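Local coordinates for protein dITP/XTP pyrophosphatase (Coxiella burnetii, PDB 3TQU) that probably hydrolyses non-canonical purine nucleoside triphosphates such as XTP, dITP and ITP to monophosphates and diphosphate, cleansing the nucleotide pool with the help of magnesium, at residues I77-S82 with E107-A112; S115-S120 with G145-E150. All blocks are in the same frame, centred on the assembly; numbering follows the deposited sequence.

Contact 1 of 2, residues I77-S82 with E107-A112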
loop_
_atom_site.group_PDB
_atom_site.type_symbol
_atom_site.label_atom_id
_atom_site.label_comp_id
_atom_site.label_asym_id
_atom_site.label_seq_id
_atom_site.Cartn_x
_atom_site.Cartn_y
_atom_site.Cartn_z
ATOM N N ILE A 77 -18.668 -4.104 0.251
ATOM C CA ILE A 77 -19.822 -4.541 -0.525
ATOM C C ILE A 77 -20.139 -3.567 -1.655
ATOM O O ILE A 77 -20.413 -2.391 -1.421
ATOM C CB ILE A 77 -21.047 -4.752 0.379
ATOM C CG1 ILE A 77 -20.724 -5.809 1.441
ATOM C CG2 ILE A 77 -22.248 -5.169 -0.444
ATOM C CD1 ILE A 77 -21.823 -6.021 2.475
ATOM N N ALA A 78 -20.097 -4.076 -2.882
ATOM C CA ALA A 78 -20.247 -3.249 -4.074
ATOM C C ALA A 78 -21.490 -2.363 -4.027
ATOM O O ALA A 78 -21.409 -1.158 -4.260
ATOM C CB ALA A 78 -20.248 -4.117 -5.329
ATOM N N ALA A 79 -22.635 -2.962 -3.719
ATOM C CA ALA A 79 -23.897 -2.230 -3.699
ATOM C C ALA A 79 -23.937 -1.167 -2.605
ATOM O O ALA A 79 -24.775 -0.269 -2.640
ATOM C CB ALA A 79 -25.068 -3.187 -3.549
ATOM N N LEU A 80 -23.035 -1.274 -1.635
ATOM C CA LEU A 80 -22.986 -0.317 -0.533
ATOM C C LEU A 80 -21.771 0.600 -0.624
ATOM O O LEU A 80 -21.279 1.091 0.392
ATOM C CB LEU A 80 -22.993 -1.042 0.813
ATOM C CG LEU A 80 -24.186 -1.960 1.075
ATOM C CD1 LEU A 80 -24.095 -2.570 2.468
ATOM C CD2 LEU A 80 -25.492 -1.197 0.901
ATOM N N ASN A 81 -21.292 0.830 -1.842
ATOM C CA ASN A 81 -20.150 1.711 -2.068
ATOM C C ASN A 81 -18.950 1.321 -1.209
ATOM O O ASN A 81 -18.258 2.181 -0.667
ATOM C CB ASN A 81 -20.535 3.173 -1.817
ATOM C CG ASN A 81 -19.501 4.153 -2.350
ATOM O OD1 ASN A 81 -18.800 3.867 -3.320
ATOM N ND2 ASN A 81 -19.400 5.317 -1.713
ATOM N N SER A 82 -18.729 0.014 -1.088
ATOM C CA SER A 82 -17.584 -0.554 -0.368
ATOM C C SER A 82 -17.719 -0.576 1.156
ATOM O O SER A 82 -16.811 -1.018 1.855
ATOM C CB SER A 82 -16.270 0.112 -0.793
ATOM O OG SER A 82 -15.862 -0.349 -2.070
ATOM N N GLU A 107 -29.862 -5.969 6.166
ATOM C CA GLU A 107 -30.864 -4.911 6.052
ATOM C C GLU A 107 -30.438 -3.852 5.040
ATOM O O GLU A 107 -31.250 -3.382 4.240
ATOM C CB GLU A 107 -31.115 -4.249 7.410
ATOM C CG GLU A 107 -31.795 -5.143 8.432
ATOM C CD GLU A 107 -31.998 -4.450 9.767
ATOM O OE1 GLU A 107 -31.560 -3.288 9.910
ATOM O OE2 GLU A 107 -32.599 -5.067 10.672
ATOM N N ALA A 108 -29.162 -3.477 5.087
ATOM C CA ALA A 108 -28.615 -2.467 4.188
ATOM C C ALA A 108 -28.752 -2.881 2.727
ATOM O O ALA A 108 -29.151 -2.080 1.883
ATOM C CB ALA A 108 -27.157 -2.186 4.529
ATOM N N LEU A 109 -28.415 -4.131 2.429
ATOM C CA LEU A 109 -28.575 -4.652 1.076
ATOM C C LEU A 109 -30.050 -4.705 0.692
ATOM O O LEU A 109 -30.434 -4.301 -0.407
ATOM C CB LEU A 109 -27.934 -6.035 0.947
ATOM C CG LEU A 109 -26.439 -6.030 0.628
ATOM C CD1 LEU A 109 -25.882 -7.445 0.612
ATOM C CD2 LEU A 109 -26.194 -5.341 -0.706
ATOM N N GLU A 110 -30.873 -5.202 1.608
ATOM C CA GLU A 110 -32.316 -5.228 1.411
ATOM C C GLU A 110 -32.842 -3.853 1.012
ATOM O O GLU A 110 -33.658 -3.730 0.099
ATOM C CB GLU A 110 -33.009 -5.692 2.691
ATOM C CG GLU A 110 -34.442 -5.207 2.828
ATOM C CD GLU A 110 -34.871 -5.074 4.275
ATOM O OE1 GLU A 110 -35.239 -6.100 4.884
ATOM O OE2 GLU A 110 -34.832 -3.943 4.806
ATOM N N ALA A 111 -32.365 -2.822 1.705
ATOM C CA ALA A 111 -32.836 -1.459 1.487
ATOM C C ALA A 111 -32.287 -0.868 0.193
ATOM O O ALA A 111 -32.973 -0.113 -0.495
ATOM C CB ALA A 111 -32.473 -0.576 2.675
ATOM N N ALA A 112 -31.044 -1.208 -0.130
ATOM C CA ALA A 112 -30.428 -0.736 -1.363
ATOM C C ALA A 112 -31.112 -1.369 -2.568
ATOM O O ALA A 112 -30.964 -0.899 -3.695
ATOM C CB ALA A 112 -28.943 -1.053 -1.368
#

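Contact 2 of 2, residues S115-S120 with G145-E150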
loop_
_atom_site.group_PDB
_atom_site.type_symbol
_atom_site.label_atom_id
_atom_site.label_comp_id
_atom_site.label_asym_id
_atom_site.label_seq_id
_atom_site.Cartn_x
_atom_site.Cartn_y
_atom_site.Cartn_z
ATOM N N SER A 115 -29.559 -5.617 -7.133
ATOM C CA SER A 115 -29.353 -7.019 -7.488
ATOM C C SER A 115 -27.915 -7.493 -7.271
ATOM O O SER A 115 -27.664 -8.691 -7.145
ATOM C CB SER A 115 -29.767 -7.264 -8.940
ATOM O OG SER A 115 -29.026 -6.441 -9.826
ATOM N N ASP A 116 -26.979 -6.552 -7.233
ATOM C CA ASP A 116 -25.569 -6.890 -7.068
ATOM C C ASP A 116 -25.240 -7.212 -5.613
ATOM O O ASP A 116 -25.259 -6.331 -4.756
ATOM C CB ASP A 116 -24.681 -5.748 -7.564
ATOM C CG ASP A 116 -23.232 -6.165 -7.712
ATOM O OD1 ASP A 116 -22.894 -7.281 -7.273
ATOM O OD2 ASP A 116 -22.434 -5.379 -8.264
ATOM N N ARG A 117 -24.937 -8.478 -5.343
ATOM C CA ARG A 117 -24.578 -8.917 -3.999
ATOM C C ARG A 117 -23.065 -9.069 -3.873
ATOM O O ARG A 117 -22.569 -9.635 -2.898
ATOM C CB ARG A 117 -25.248 -10.257 -3.675
ATOM C CG ARG A 117 -26.739 -10.323 -3.984
ATOM C CD ARG A 117 -27.584 -9.697 -2.886
ATOM N NE ARG A 117 -27.489 -10.429 -1.625
ATOM C CZ ARG A 117 -28.195 -10.134 -0.537
ATOM N NH1 ARG A 117 -29.057 -9.126 -0.559
ATOM N NH2 ARG A 117 -28.046 -10.846 0.571
ATOM N N SER A 118 -22.334 -8.572 -4.866
ATOM C CA SER A 118 -20.881 -8.728 -4.899
ATOM C C SER A 118 -20.217 -8.120 -3.673
ATOM O O SER A 118 -20.626 -7.059 -3.200
ATOM C CB SER A 118 -20.297 -8.105 -6.168
ATOM O OG SER A 118 -20.748 -8.797 -7.320
ATOM N N ALA A 119 -19.190 -8.798 -3.169
ATOM C CA ALA A 119 -18.469 -8.334 -1.995
ATOM C C ALA A 119 -17.062 -8.912 -1.985
ATOM O O ALA A 119 -16.770 -9.866 -2.701
ATOM C CB ALA A 119 -19.214 -8.721 -0.725
ATOM N N SER A 120 -16.192 -8.322 -1.175
ATOM C CA SER A 120 -14.824 -8.799 -1.053
ATOM C C SER A 120 -14.323 -8.607 0.368
ATOM O O SER A 120 -14.661 -7.617 1.024
ATOM C CB SER A 120 -13.904 -8.053 -2.021
ATOM O OG SER A 120 -14.384 -8.139 -3.349
ATOM N N GLY A 145 -16.354 -12.667 -3.217
ATOM C CA GLY A 145 -17.501 -13.534 -3.028
ATOM C C GLY A 145 -18.817 -12.796 -3.171
ATOM O O GLY A 145 -18.900 -11.787 -3.870
ATOM N N GLU A 146 -19.850 -13.307 -2.508
ATOM C CA GLU A 146 -21.178 -12.711 -2.557
ATOM C C GLU A 146 -21.796 -12.743 -1.172
ATOM O O GLU A 146 -21.489 -13.627 -0.371
ATOM C CB GLU A 146 -22.080 -13.483 -3.523
ATOM C CG GLU A 146 -21.559 -13.563 -4.945
ATOM C CD GLU A 146 -22.426 -14.436 -5.828
ATOM O OE1 GLU A 146 -23.426 -14.988 -5.321
ATOM O OE2 GLU A 146 -22.107 -14.572 -7.028
ATOM N N ILE A 147 -22.668 -11.781 -0.887
ATOM C CA ILE A 147 -23.379 -11.760 0.385
ATOM C C ILE A 147 -24.635 -12.621 0.302
ATOM O O ILE A 147 -25.496 -12.401 -0.550
ATOM C CB ILE A 147 -23.769 -10.328 0.799
ATOM C CG1 ILE A 147 -22.541 -9.420 0.796
ATOM C CG2 ILE A 147 -24.431 -10.329 2.173
ATOM C CD1 ILE A 147 -21.458 -9.849 1.780
ATOM N N ALA A 148 -24.735 -13.605 1.189
ATOM C CA ALA A 148 -25.879 -14.505 1.194
ATOM C C ALA A 148 -27.127 -13.804 1.720
ATOM O O ALA A 148 -27.048 -12.711 2.283
ATOM C CB ALA A 148 -25.571 -15.746 2.015
ATOM N N ARG A 149 -28.278 -14.441 1.529
ATOM C CA ARG A 149 -29.553 -13.886 1.961
ATOM C C ARG A 149 -29.752 -14.108 3.455
ATOM O O ARG A 149 -30.422 -13.326 4.126
ATOM C CB ARG A 149 -30.703 -14.525 1.180
ATOM C CG ARG A 149 -30.582 -14.405 -0.334
ATOM C CD ARG A 149 -31.057 -13.052 -0.835
ATOM N NE ARG A 149 -30.901 -12.923 -2.281
ATOM C CZ ARG A 149 -31.337 -11.889 -2.992
ATOM N NH1 ARG A 149 -31.967 -10.888 -2.391
ATOM N NH2 ARG A 149 -31.147 -11.854 -4.304
ATOM N N GLU A 150 -29.173 -15.188 3.968
ATOM C CA GLU A 150 -29.251 -15.499 5.392
ATOM C C GLU A 150 -27.973 -16.192 5.858
ATOM O O GLU A 150 -27.285 -16.828 5.060
ATOM C CB GLU A 150 -30.476 -16.370 5.693
ATOM C CG GLU A 150 -30.481 -17.715 4.983
ATOM C CD GLU A 150 -31.689 -18.564 5.343
ATOM O OE1 GLU A 150 -32.812 -18.220 4.914
ATOM O OE2 GLU A 150 -31.517 -19.574 6.058
#

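Contact 1 of 2, residues I77-S82 with E107-A112
Leu109 and Leu80 carry this contact, one from each segment. The side-chain contacts are apolar, and no hydrogen bond crosses. The methyl CD2 of Leu109 meets three side chains. It lies against CB of Ala79 at 3.7 Å. It also reaches tip to tip to Ile77, where CG2 lies 4.0 Å from Leu109 CD2. The branch point CG of Leu80 is a looser third neighbour of the same methyl.

Leu80 answers with a fork. Its CD1 rests against CB of Ala108 at 3.7 Å. Its CD2 passes over the helix backbone at the Ala108 carbonyl and lies between the CB atoms of Ala108 and Ala112, 4.1 Å from each. Ala108 and Ala112 are one helical turn apart. The helical bond from Ala112 N to Ala108 O, 2.9 Å long, spans the same turn.

Torsions set both leucines. In each, CG is anti to the carbonyl carbon (chi1 -58° in Leu80, -86° in Leu109). The CB of Leu109 does not point straight at 77-82, but its end swings in. On the other side the chain curls tightly after Ile77. Ile77 O accepts from both Leu80 N and Ser82 N. The turn sets Ala79 and Leu80 beside Ile77, all three with CB directed at the helix.

The contact packs the end of helix 98-112 against the turn that follows strand 68-77. Tyr91 touches both Leu80 and Ala108. Ile147 of strand 137-147 touches Ile77, and Ala119 of strand 118-128 also meets Ile77. Asn81 turns elsewhere: its OD1 is hydrogen-bonded to Asn130 of the second subunit. Ala79 and Leu80 thus face helix 98-112, while Asn81 and Ser82 touch the second subunit.

Contact 2 of 2, residues S115-S120 with G145-E150
The guanidinium of Arg117 lies flat on that of Arg149, with centres 4.4 Å apart and planes 16° from parallel. The two side chains cross at about a right angle. Arg149 CD also lies over the Arg117 face, offset toward its rim. Two like charges are close here, and the carbonyls at the edge of Arg117 would probably ease their repulsion.

That edge holds Arg117 in place. NE and NH2 grip Ile147 O side-on, at 3.0 Å from NE to Ile147 O. Both nitrogens come from above the carbonyl plane, while the oxygen stays in the guanidinium plane. NH2 makes a further, weak bond to Ala148 O. The arginine folds back to do this: CG is anti to its own carbonyl carbon, and the chain bends at chi2 (-81°) and chi3 (-65°).

The backbone of Arg117 joins in. Ile147 N donates to Arg117 O at 2.9 Å, so Ile147 is bound through both its N-H and its carbonyl. Its CD1 turns to Ala119 and touches CB at 3.5 Å. Ala119 and Gly145 form an antiparallel hydrogen-bonded pair, with the bond from Gly145 N to Ala119 O nearly straight. Ser118 and Glu146 are the adjoining non-hydrogen-bonded pair. Just before the strand, Asp116 makes an Asx turn: its OD1 accepts from Ser118 N, and also from Ser118 OG through its syn lone pair.

These are the open ends of the hairpin of strands 118-128 and 137-147. Strand 68-77 lies beside the first strand, where Ser120 is hydrogen-bonded through the backbone to Thr76. On the far side, Glu146 is hydrogen-bonded through the backbone to Tyr164 of strand 163-165. Helix 98-112 packs its Leu109 on Arg117.

Contacts 1 and 2 are neighbours, with centres about 9 Å apart, and they touch directly. Ala78 N lies 3.0 Å from Ser118 O, a probable hydrogen bond that ties the turn of contact 1 to the strand of contact 2. Leu109 belongs to the first contact but packs on the second, its CD1 3.6 Å from Ile147 CB. In the chain they come in series: helix 98-112 closes contact 1, and strand 118-128 then opens contact 2. Both approach the predicted substrate site. The side chains of Ile77 and Ile147 are about 7 Å and 6 Å from that of Tyr159, a predicted substrate-binding residue.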